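Local coordinates for protein alpha,alpha-trehalose-phosphate synthase (UDP-forming) (PDB 5TVG) that belongs to glycosyltransferase family 20, is an enzyme of the GT-B clan, and binds uridine-5'-diphosphate and a magnesium ion, at residues A[273-278]-A[315-320]; A[95-100]-A[170-175]; A[284-289]-A[414-419]. All coordinates share one frame; numbering follows the deposited sequence.

Contact 1 (A[273-278]-A[315-320]); sequences RLDYSK and QTYQRI. With UDP (uridine-5'-diphosphate), chain I.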
loop_
_atom_site.group_PDB
_atom_site.type_symbol
_atom_site.label_atom_id
_atom_site.label_comp_id
_atom_site.label_asym_id
_atom_site.label_seq_id
_atom_site.Cartn_x
_atom_site.Cartn_y
_atom_site.Cartn_z
ATOM N N ARG A 273 20.909 -1.499 -12.848
ATOM C CA ARG A 273 19.523 -1.877 -13.163
ATOM C C ARG A 273 18.662 -1.647 -11.916
ATOM O O ARG A 273 19.135 -1.707 -10.777
ATOM C CB ARG A 273 19.397 -3.342 -13.594
ATOM C CG ARG A 273 19.994 -3.741 -14.972
ATOM C CD ARG A 273 19.864 -5.290 -15.218
ATOM N NE ARG A 273 20.520 -6.037 -14.136
ATOM C CZ ARG A 273 19.878 -6.712 -13.172
ATOM N NH1 ARG A 273 18.545 -6.778 -13.163
ATOM N NH2 ARG A 273 20.581 -7.304 -12.193
ATOM N N LEU A 274 17.399 -1.329 -12.130
ATOM C CA LEU A 274 16.506 -1.056 -11.008
ATOM C C LEU A 274 16.014 -2.383 -10.413
ATOM O O LEU A 274 14.847 -2.766 -10.509
ATOM C CB LEU A 274 15.377 -0.140 -11.458
ATOM C CG LEU A 274 15.000 0.963 -10.433
ATOM C CD1 LEU A 274 13.966 1.905 -11.034
ATOM C CD2 LEU A 274 14.465 0.351 -9.133
ATOM N N ASP A 275 16.947 -3.090 -9.782
ATOM C CA ASP A 275 16.721 -4.400 -9.184
ATOM C C ASP A 275 16.733 -4.264 -7.668
ATOM O O ASP A 275 17.466 -3.432 -7.120
ATOM C CB ASP A 275 17.827 -5.402 -9.647
ATOM C CG ASP A 275 17.425 -6.859 -9.473
ATOM O OD1 ASP A 275 17.200 -7.273 -8.312
ATOM O OD2 ASP A 275 17.334 -7.600 -10.504
ATOM N N TYR A 276 15.933 -5.080 -6.972
ATOM C CA TYR A 276 16.042 -5.021 -5.510
ATOM C C TYR A 276 17.371 -5.580 -4.985
ATOM O O TYR A 276 17.699 -5.391 -3.792
ATOM C CB TYR A 276 14.866 -5.739 -4.847
ATOM C CG TYR A 276 14.564 -7.112 -5.431
ATOM C CD1 TYR A 276 15.336 -8.229 -5.082
ATOM C CD2 TYR A 276 13.473 -7.304 -6.272
ATOM C CE1 TYR A 276 15.040 -9.483 -5.575
ATOM C CE2 TYR A 276 13.169 -8.561 -6.779
ATOM C CZ TYR A 276 13.958 -9.646 -6.433
ATOM O OH TYR A 276 13.654 -10.899 -6.921
ATOM N N SER A 277 18.134 -6.275 -5.826
ATOM C CA SER A 277 19.441 -6.732 -5.366
ATOM C C SER A 277 20.426 -5.573 -5.205
ATOM O O SER A 277 21.449 -5.730 -4.534
ATOM C CB SER A 277 19.997 -7.746 -6.361
ATOM O OG SER A 277 20.286 -7.083 -7.581
ATOM N N LYS A 278 20.143 -4.416 -5.807
ATOM C CA LYS A 278 21.134 -3.353 -5.922
ATOM C C LYS A 278 21.117 -2.394 -4.728
ATOM O O LYS A 278 22.005 -1.538 -4.616
ATOM C CB LYS A 278 20.929 -2.607 -7.254
ATOM C CG LYS A 278 21.063 -3.529 -8.527
ATOM C CD LYS A 278 22.527 -4.076 -8.757
ATOM C CE LYS A 278 22.624 -5.062 -9.907
ATOM N NZ LYS A 278 24.051 -5.551 -10.284
ATOM N N GLN A 315 6.053 -8.384 -10.520
ATOM C CA GLN A 315 5.486 -7.462 -9.523
ATOM C C GLN A 315 6.520 -6.982 -8.506
ATOM O O GLN A 315 6.466 -5.825 -8.062
ATOM C CB GLN A 315 4.320 -8.114 -8.785
ATOM N N THR A 316 7.454 -7.856 -8.092
ATOM C CA THR A 316 8.424 -7.417 -7.090
ATOM C C THR A 316 9.238 -6.252 -7.617
ATOM O O THR A 316 9.609 -5.354 -6.854
ATOM C CB THR A 316 9.389 -8.541 -6.696
ATOM O OG1 THR A 316 9.800 -9.266 -7.868
ATOM C CG2 THR A 316 8.726 -9.495 -5.720
ATOM N N TYR A 317 9.477 -6.224 -8.928
ATOM C CA TYR A 317 10.230 -5.121 -9.493
ATOM C C TYR A 317 9.410 -3.845 -9.536
ATOM O O TYR A 317 9.978 -2.751 -9.445
ATOM C CB TYR A 317 10.714 -5.486 -10.893
ATOM C CG TYR A 317 11.887 -6.418 -10.815
ATOM C CD1 TYR A 317 11.705 -7.780 -10.607
ATOM C CD2 TYR A 317 13.177 -5.929 -10.863
ATOM C CE1 TYR A 317 12.775 -8.617 -10.487
ATOM C CE2 TYR A 317 14.275 -6.778 -10.754
ATOM C CZ TYR A 317 14.065 -8.112 -10.563
ATOM O OH TYR A 317 15.157 -8.961 -10.484
ATOM N N GLN A 318 8.084 -3.961 -9.664
ATOM C CA GLN A 318 7.243 -2.773 -9.676
ATOM C C GLN A 318 7.212 -2.119 -8.308
ATOM O O GLN A 318 7.229 -0.890 -8.209
ATOM C CB GLN A 318 5.830 -3.135 -10.152
ATOM C CG GLN A 318 5.801 -3.655 -11.595
ATOM C CD GLN A 318 4.443 -4.252 -12.021
ATOM O OE1 GLN A 318 3.422 -4.063 -11.356
ATOM N NE2 GLN A 318 4.446 -4.981 -13.133
ATOM N N ARG A 319 7.154 -2.929 -7.244
ATOM C CA ARG A 319 7.124 -2.402 -5.880
ATOM C C ARG A 319 8.438 -1.710 -5.505
ATOM O O ARG A 319 8.417 -0.603 -4.959
ATOM C CB ARG A 319 6.795 -3.518 -4.883
ATOM N N ILE A 320 9.600 -2.317 -5.809
ATOM C CA ILE A 320 10.859 -1.672 -5.406
ATOM C C ILE A 320 11.023 -0.350 -6.143
ATOM O O ILE A 320 11.480 0.648 -5.567
ATOM C CB ILE A 320 12.082 -2.595 -5.622
ATOM C CG1 ILE A 320 13.367 -1.934 -5.111
ATOM C CG2 ILE A 320 12.363 -2.861 -7.087
ATOM C CD1 ILE A 320 13.360 -1.511 -3.610
HETATM N N1 UDP I . 25.215 -1.210 -18.187
HETATM C C2 UDP I . 25.148 -0.428 -19.327
HETATM N N3 UDP I . 24.171 0.534 -19.320
HETATM C C4 UDP I . 23.263 0.791 -18.313
HETATM C C5 UDP I . 23.387 -0.068 -17.157
HETATM C C6 UDP I . 24.335 -1.029 -17.142
HETATM O O2 UDP I . 25.915 -0.559 -20.267
HETATM O O4 UDP I . 22.419 1.697 -18.467
HETATM C "C1'" UDP I . 26.250 -2.268 -18.156
HETATM C "C2'" UDP I . 27.445 -2.026 -17.231
HETATM O "O2'" UDP I . 28.441 -1.345 -17.971
HETATM C "C3'" UDP I . 27.901 -3.456 -16.958
HETATM C "C4'" UDP I . 26.584 -4.218 -16.911
HETATM O "O4'" UDP I . 25.657 -3.471 -17.726
HETATM O "O3'" UDP I . 28.815 -3.991 -17.909
HETATM C "C5'" UDP I . 26.016 -4.283 -15.522
HETATM O "O5'" UDP I . 26.487 -5.536 -15.030
HETATM P PA UDP I . 26.762 -5.761 -13.507
HETATM O O1A UDP I . 27.607 -6.985 -13.425
HETATM O O2A UDP I . 27.290 -4.500 -12.843
HETATM O O3A UDP I . 25.323 -6.059 -12.883
HETATM P PB UDP I . 24.098 -6.768 -13.602
HETATM O O1B UDP I . 24.746 -7.852 -14.469
HETATM O O2B UDP I . 23.427 -7.552 -12.484
HETATM O O3B UDP I . 23.220 -5.792 -14.304
HETATM O O HOH W 1 12.182 -1.962 -10.524
HETATM O O HOH W 2 11.353 -11.485 -8.155
#
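Tyr-317, on helix 315-335, reaches the loop 273-278 with its hydroxyl, which donates to Asp-275 (OH to OD2 2.6 Å). The hydroxyl stands above the carboxylate plane rather than in it, and the carboxylate and ring are almost perpendicular (87°), with OD2 at the ring edge. One face of the same ring receives Tyr-276, whose CE2 lies 3.7 Å from Tyr-317 CE1, the two planes inclined at 41°. Tyr-276 holds CG between the backbone N and the carbonyl carbon (chi1 47°), which turns the ring to Tyr-317 and Thr-316. Its CB rests on Ile-320 CG1 at 4.1 Å. Leu-274 CD2 packs against the other branch of this isoleucine, CG2. Two waters complete the seam: one donates to both Leu-274 O and Tyr-317 O, and the other joins Tyr-276 OH to Thr-316 OG1, 2.7 Å from each.

Beyond the contact itself, Asp-275 OD2 takes a second donor, Arg-273 NH1 (3.0 Å), on its anti lone pair, which makes a salt bridge. Asp-275 OD1 accepts from Ser-277 N (2.8 Å), closing an Asx turn, and from Trp-95 NE1 on helix 79-98. The carboxylate is thus gripped through both oxygens; it and Thr-310 OG1 both bond Arg-273 NH1, which steadies the guanidinium. That group presents its edge to uridine-5'-diphosphate: NE donates to O3B at 2.7 Å and NH2 to O2B. From the end of the loop Lys-278 NZ donates to O3A and O2B, while also forming a salt bridge with Asp-372. Asp-275 is therefore the second-shell residue behind Arg-273, and Tyr-317 stands one step further out, holding Asp-275, in a loop that leaves parallel strand 266-271 to line the diphosphate end of the nucleotide pocket in a GT-B fold.

Contact 2 (A[95-100]-A[170-175]); sequences WPVFHY and PDMLRV
Met-172 lies against Tyr-100. The bent methionine chain brings CG to 3.8 Å from Tyr-100 CD2, while SD lies 5.4 Å from the ring centroid and oblique to it, a Met-aromatic contact. Met-172 CG is anti to the backbone N (chi1 179°), extending the chain from helix 170-173 towards the end of helix 79-98.

The aliphatic contacts centre on Val-97, which splits its branches: CG1 meets Met-172 CG at 4.1 Å, and CG2 packs on Val-175 CG1 at 3.8 Å. Phe-98 and Leu-173 run alongside each other, pointing the same way, with CE1 and CD1 3.5 Å apart. Val-97 CG1 also lies against a backbone carbonyl, 3.3 Å from Met-172 O.

Polar ends turn to partners elsewhere. Tyr-100 OH is hydrogen-bonded to Ser-169 N, and Asp-171 OD2 to Tyr-100 OH of the second subunit, while Arg-174 forms a salt bridge with Glu-397 of that subunit.

Tyr-100, with positive phi, is the C-prime residue of a Schellman motif: its N bonds to Val-97 O, and Arg-101 N reaches Pro-96 O. The contact thus packs a Schellman-capped helix terminus against a short helix, beside the interface with a second copy of the protein.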
loop_
_atom_site.group_PDB
_atom_site.type_symbol
_atom_site.label_atom_id
_atom_site.label_comp_id
_atom_site.label_asym_id
_atom_site.label_seq_id
_atom_site.Cartn_x
_atom_site.Cartn_y
_atom_site.Cartn_z
ATOM N N TRP A 95 15.904 -16.097 -8.886
ATOM C CA TRP A 95 16.584 -14.818 -8.696
ATOM C C TRP A 95 16.441 -14.289 -7.267
ATOM O O TRP A 95 17.469 -13.937 -6.657
ATOM C CB TRP A 95 16.109 -13.791 -9.732
ATOM C CG TRP A 95 16.772 -12.453 -9.510
ATOM C CD1 TRP A 95 16.346 -11.448 -8.664
ATOM C CD2 TRP A 95 17.980 -11.965 -10.121
ATOM N NE1 TRP A 95 17.205 -10.373 -8.732
ATOM C CE2 TRP A 95 18.222 -10.672 -9.607
ATOM C CE3 TRP A 95 18.873 -12.494 -11.059
ATOM C CZ2 TRP A 95 19.324 -9.905 -9.996
ATOM C CZ3 TRP A 95 19.951 -11.727 -11.453
ATOM C CH2 TRP A 95 20.168 -10.445 -10.919
ATOM N N PRO A 96 15.243 -14.197 -6.676
ATOM C CA PRO A 96 15.198 -13.715 -5.281
ATOM C C PRO A 96 15.901 -14.649 -4.307
ATOM O O PRO A 96 16.623 -14.162 -3.435
ATOM C CB PRO A 96 13.692 -13.585 -4.992
ATOM C CG PRO A 96 13.022 -14.484 -5.966
ATOM C CD PRO A 96 13.887 -14.406 -7.222
ATOM N N VAL A 97 15.742 -15.971 -4.439
ATOM C CA VAL A 97 16.354 -16.871 -3.463
ATOM C C VAL A 97 17.874 -16.821 -3.560
ATOM O O VAL A 97 18.564 -16.718 -2.543
ATOM C CB VAL A 97 15.844 -18.310 -3.623
ATOM C CG1 VAL A 97 16.633 -19.230 -2.682
ATOM C CG2 VAL A 97 14.343 -18.378 -3.361
ATOM N N PHE A 98 18.414 -16.893 -4.783
ATOM C CA PHE A 98 19.863 -16.863 -4.965
ATOM C C PHE A 98 20.450 -15.547 -4.485
ATOM O O PHE A 98 21.653 -15.475 -4.227
ATOM C CB PHE A 98 20.239 -17.101 -6.444
ATOM C CG PHE A 98 20.170 -18.560 -6.872
ATOM C CD1 PHE A 98 19.225 -19.422 -6.331
ATOM C CD2 PHE A 98 21.059 -19.065 -7.825
ATOM C CE1 PHE A 98 19.165 -20.754 -6.735
ATOM C CE2 PHE A 98 21.007 -20.399 -8.224
ATOM C CZ PHE A 98 20.066 -21.246 -7.678
ATOM N N HIS A 99 19.620 -14.522 -4.305
ATOM C CA HIS A 99 20.072 -13.261 -3.744
ATOM C C HIS A 99 19.690 -13.103 -2.269
ATOM O O HIS A 99 19.752 -11.989 -1.739
ATOM C CB HIS A 99 19.530 -12.094 -4.580
ATOM C CG HIS A 99 20.215 -11.923 -5.903
ATOM N ND1 HIS A 99 19.885 -12.657 -7.025
ATOM C CD2 HIS A 99 21.234 -11.110 -6.275
ATOM C CE1 HIS A 99 20.663 -12.298 -8.032
ATOM N NE2 HIS A 99 21.480 -11.350 -7.608
ATOM N N TYR A 100 19.363 -14.208 -1.587
ATOM C CA TYR A 100 19.058 -14.227 -0.146
ATOM C C TYR A 100 17.856 -13.350 0.173
ATOM O O TYR A 100 17.825 -12.655 1.187
ATOM C CB TYR A 100 20.257 -13.812 0.726
ATOM C CG TYR A 100 21.410 -14.806 0.682
ATOM C CD1 TYR A 100 22.286 -14.841 -0.395
ATOM C CD2 TYR A 100 21.584 -15.746 1.689
ATOM C CE1 TYR A 100 23.340 -15.751 -0.436
ATOM C CE2 TYR A 100 22.624 -16.664 1.639
ATOM C CZ TYR A 100 23.493 -16.664 0.586
ATOM O OH TYR A 100 24.547 -17.579 0.568
ATOM N N PRO A 170 23.057 -23.650 1.802
ATOM C CA PRO A 170 21.953 -24.630 1.788
ATOM C C PRO A 170 20.697 -24.186 2.506
ATOM O O PRO A 170 19.587 -24.474 2.035
ATOM C CB PRO A 170 22.576 -25.848 2.470
ATOM C CG PRO A 170 24.030 -25.733 2.147
ATOM C CD PRO A 170 24.315 -24.266 2.256
ATOM N N ASP A 171 20.861 -23.537 3.663
ATOM C CA ASP A 171 19.746 -23.025 4.445
ATOM C C ASP A 171 18.925 -22.027 3.646
ATOM O O ASP A 171 17.746 -21.817 3.946
ATOM C CB ASP A 171 20.287 -22.345 5.714
ATOM C CG ASP A 171 21.373 -21.339 5.374
ATOM O OD1 ASP A 171 22.405 -21.737 4.723
ATOM O OD2 ASP A 171 21.176 -20.146 5.699
ATOM N N MET A 172 19.550 -21.352 2.682
ATOM C CA MET A 172 18.799 -20.459 1.814
ATOM C C MET A 172 18.338 -21.159 0.532
ATOM O O MET A 172 17.202 -20.956 0.092
ATOM C CB MET A 172 19.644 -19.228 1.473
ATOM C CG MET A 172 18.940 -18.232 0.523
ATOM S SD MET A 172 17.376 -17.510 1.143
ATOM C CE MET A 172 17.915 -16.683 2.623
ATOM N N LEU A 173 19.180 -22.015 -0.056
ATOM C CA LEU A 173 18.787 -22.697 -1.290
ATOM C C LEU A 173 17.495 -23.484 -1.102
ATOM O O LEU A 173 16.646 -23.516 -1.993
ATOM C CB LEU A 173 19.905 -23.625 -1.776
ATOM C CG LEU A 173 19.629 -24.301 -3.134
ATOM C CD1 LEU A 173 19.606 -23.270 -4.272
ATOM C CD2 LEU A 173 20.619 -25.425 -3.452
ATOM N N ARG A 174 17.321 -24.111 0.058
ATOM C CA ARG A 174 16.141 -24.925 0.343
ATOM C C ARG A 174 14.820 -24.162 0.203
ATOM O O ARG A 174 13.764 -24.796 0.179
ATOM C CB ARG A 174 16.190 -25.418 1.791
ATOM C CG ARG A 174 17.145 -26.511 2.098
ATOM C CD ARG A 174 17.316 -26.574 3.614
ATOM N NE ARG A 174 16.117 -27.038 4.292
ATOM C CZ ARG A 174 15.701 -26.597 5.470
ATOM N NH1 ARG A 174 16.382 -25.667 6.120
ATOM N NH2 ARG A 174 14.600 -27.098 6.000
ATOM N N VAL A 175 14.847 -22.827 0.183
ATOM C CA VAL A 175 13.623 -22.069 -0.001
ATOM C C VAL A 175 13.001 -22.389 -1.351
ATOM O O VAL A 175 11.771 -22.400 -1.496
ATOM C CB VAL A 175 13.910 -20.558 0.191
ATOM C CG1 VAL A 175 12.714 -19.707 -0.209
ATOM C CG2 VAL A 175 14.251 -20.257 1.650
#

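Contact 3 (A[284-289]-A[414-419]); sequences FQSFER and YDHAQM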
loop_
_atom_site.group_PDB
_atom_site.type_symbol
_atom_site.label_atom_id
_atom_site.label_comp_id
_atom_site.label_asym_id
_atom_site.label_seq_id
_atom_site.Cartn_x
_atom_site.Cartn_y
_atom_site.Cartn_z
ATOM N N PHE A 284 20.061 5.526 -1.330
ATOM C CA PHE A 284 19.519 6.884 -1.289
ATOM C C PHE A 284 19.438 7.397 0.149
ATOM O O PHE A 284 19.823 8.532 0.440
ATOM C CB PHE A 284 18.110 6.930 -1.926
ATOM C CG PHE A 284 18.101 6.915 -3.428
ATOM C CD1 PHE A 284 19.156 6.353 -4.154
ATOM C CD2 PHE A 284 17.014 7.434 -4.121
ATOM C CE1 PHE A 284 19.137 6.326 -5.537
ATOM C CE2 PHE A 284 16.978 7.409 -5.511
ATOM C CZ PHE A 284 18.034 6.850 -6.230
ATOM N N GLN A 285 18.886 6.588 1.051
ATOM C CA GLN A 285 18.719 7.056 2.426
ATOM C C GLN A 285 20.060 7.339 3.100
ATOM O O GLN A 285 20.129 8.221 3.950
ATOM C CB GLN A 285 17.892 6.047 3.228
ATOM C CG GLN A 285 16.472 5.951 2.712
ATOM C CD GLN A 285 15.682 4.838 3.346
ATOM O OE1 GLN A 285 16.246 3.890 3.870
ATOM N NE2 GLN A 285 14.357 4.938 3.284
ATOM N N SER A 286 21.134 6.626 2.715
ATOM C CA SER A 286 22.444 6.864 3.325
ATOM C C SER A 286 23.057 8.166 2.833
ATOM O O SER A 286 23.762 8.857 3.588
ATOM C CB SER A 286 23.384 5.697 3.057
ATOM O OG SER A 286 22.888 4.524 3.672
ATOM N N PHE A 287 22.844 8.492 1.560
ATOM C CA PHE A 287 23.253 9.798 1.066
ATOM C C PHE A 287 22.468 10.898 1.779
ATOM O O PHE A 287 23.017 11.949 2.115
ATOM C CB PHE A 287 23.035 9.865 -0.442
ATOM C CG PHE A 287 23.450 11.171 -1.066
ATOM C CD1 PHE A 287 24.791 11.525 -1.144
ATOM C CD2 PHE A 287 22.490 12.057 -1.559
ATOM C CE1 PHE A 287 25.178 12.732 -1.729
ATOM C CE2 PHE A 287 22.869 13.261 -2.135
ATOM C CZ PHE A 287 24.203 13.596 -2.227
ATOM N N GLU A 288 21.174 10.677 2.001
ATOM C CA GLU A 288 20.397 11.607 2.804
ATOM C C GLU A 288 21.016 11.739 4.202
ATOM O O GLU A 288 21.229 12.849 4.708
ATOM C CB GLU A 288 18.948 11.131 2.871
ATOM C CG GLU A 288 18.081 11.974 3.803
ATOM C CD GLU A 288 16.767 11.330 4.143
ATOM O OE1 GLU A 288 16.621 10.099 3.953
ATOM O OE2 GLU A 288 15.883 12.044 4.651
ATOM N N ARG A 289 21.339 10.606 4.830
ATOM C CA ARG A 289 21.946 10.655 6.153
ATOM C C ARG A 289 23.264 11.422 6.126
ATOM O O ARG A 289 23.531 12.229 7.014
ATOM C CB ARG A 289 22.194 9.249 6.670
ATOM C CG ARG A 289 22.783 9.207 8.071
ATOM C CD ARG A 289 22.968 7.790 8.515
ATOM N NE ARG A 289 21.683 7.125 8.674
ATOM C CZ ARG A 289 21.071 6.939 9.833
ATOM N NH1 ARG A 289 21.640 7.376 10.965
ATOM N NH2 ARG A 289 19.905 6.299 9.847
ATOM N N TYR A 414 23.354 -2.511 5.058
ATOM C CA TYR A 414 22.361 -2.470 6.116
ATOM C C TYR A 414 22.744 -1.512 7.240
ATOM O O TYR A 414 21.971 -1.398 8.188
ATOM C CB TYR A 414 22.132 -3.874 6.687
ATOM C CG TYR A 414 21.544 -4.804 5.651
ATOM C CD1 TYR A 414 20.162 -4.814 5.405
ATOM C CD2 TYR A 414 22.359 -5.625 4.883
ATOM C CE1 TYR A 414 19.618 -5.633 4.460
ATOM C CE2 TYR A 414 21.821 -6.461 3.933
ATOM C CZ TYR A 414 20.448 -6.446 3.718
ATOM O OH TYR A 414 19.920 -7.281 2.777
ATOM N N ASP A 415 23.906 -0.853 7.158
ATOM C CA ASP A 415 24.400 0.123 8.139
ATOM C C ASP A 415 24.525 1.486 7.449
ATOM O O ASP A 415 25.590 1.827 6.915
ATOM C CB ASP A 415 25.761 -0.362 8.718
ATOM C CG ASP A 415 26.293 0.529 9.838
ATOM O OD1 ASP A 415 25.729 1.620 10.111
ATOM O OD2 ASP A 415 27.291 0.117 10.456
ATOM N N HIS A 416 23.434 2.257 7.475
ATOM C CA HIS A 416 23.370 3.547 6.783
ATOM C C HIS A 416 24.395 4.532 7.328
ATOM O O HIS A 416 25.000 5.302 6.566
ATOM C CB HIS A 416 21.957 4.131 6.904
ATOM C CG HIS A 416 20.911 3.319 6.202
ATOM N ND1 HIS A 416 19.592 3.719 6.105
ATOM C CD2 HIS A 416 20.993 2.124 5.561
ATOM C CE1 HIS A 416 18.904 2.810 5.441
ATOM N NE2 HIS A 416 19.732 1.836 5.087
ATOM N N ALA A 417 24.619 4.518 8.646
ATOM C CA ALA A 417 25.609 5.427 9.216
ATOM C C ALA A 417 26.991 5.111 8.675
ATOM O O ALA A 417 27.741 6.021 8.299
ATOM C CB ALA A 417 25.596 5.377 10.760
ATOM N N GLN A 418 27.343 3.825 8.575
ATOM C CA GLN A 418 28.644 3.505 7.996
ATOM C C GLN A 418 28.728 3.971 6.538
ATOM O O GLN A 418 29.777 4.476 6.089
ATOM C CB GLN A 418 28.939 2.003 8.079
ATOM C CG GLN A 418 30.387 1.650 7.628
ATOM C CD GLN A 418 30.620 0.153 7.324
ATOM O OE1 GLN A 418 29.678 -0.599 7.066
ATOM N NE2 GLN A 418 31.891 -0.280 7.383
ATOM N N MET A 419 27.645 3.786 5.769
ATOM C CA MET A 419 27.674 4.199 4.361
ATOM C C MET A 419 27.821 5.711 4.229
ATOM O O MET A 419 28.584 6.196 3.386
ATOM C CB MET A 419 26.403 3.727 3.643
ATOM C CG MET A 419 26.274 2.210 3.564
ATOM S SD MET A 419 25.980 1.587 1.892
ATOM C CE MET A 419 24.244 2.029 1.577
HETATM O O HOH W 3 19.302 6.312 7.027
#
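Ser-286 and His-416 mark the closest approach of the two segments, their CA atoms 4.9 Å apart. The small serine lets the backbones come near: its OG lies 3.3 Å from His-416 CA and also touches CB and CG of that histidine. On the next turn of helix 416-428 Met-419 bends its chain back so that CE comes to 3.5 Å from Ser-286 OG, and the methionine CB packs on the serine CB. The hydroxyl's polar partner lies within its own helix, where it is hydrogen-bonded to Glu-282 O.

Both segments belong to the Rossmann-like domain of the GT-B fold that carries the six-stranded parallel sheet. Helix 280-293 follows strand 266-271, helix 416-428 follows the edge strand 409-411, and Ser-286 and Met-419 both touch Tyr-366 of strand 364-367, so the helices pair over one part of the sheet.

The polar groups gather on the flank of this packing. Gln-285 brings OE1 to the edge of the His-416 imidazole, 3.3 Å from CE1, with amide and ring planes 59° apart; its NE2 is held by Glu-327. Arg-289, bent at chi3 (-66°), lays its chain over the first turn of the other helix, NE 3.5 Å from His-416 CB and CD 3.6 Å from Ala-417 CA. A water in the plane of both the guanidinium and the imidazole bridges their edges, accepting from Arg-289 NH2 (2.9 Å) and hydrogen-bonded to His-416 ND1 (2.8 Å).

Asp-415 is the N-cap of helix 416-428: its OD1 accepts from Gln-418 N, met from well above the carboxylate plane. The other oxygen, OD2, forms a salt bridge with Arg-109 of the second subunit.

In the fold
Along the chain contact 2 closes before contacts 1 and 3 open, and the segments of those two alternate. Contacts 1 and 2 have centres about 17 Å apart and touch through Trp-95 and Pro-96, so helix 79-98, from the part of the chain that forms the ten-stranded sheet, meets the nucleotide-binding loop of the domain with the six-stranded parallel sheet. Contact 3 lies about 19 Å from contact 1, centre to centre; helix 280-293 follows the loop of contact 1 directly. Contacts 2 and 3 are about 26 Å apart between centres, yet both reach the second subunit, so both domains contribute to the assembly interface.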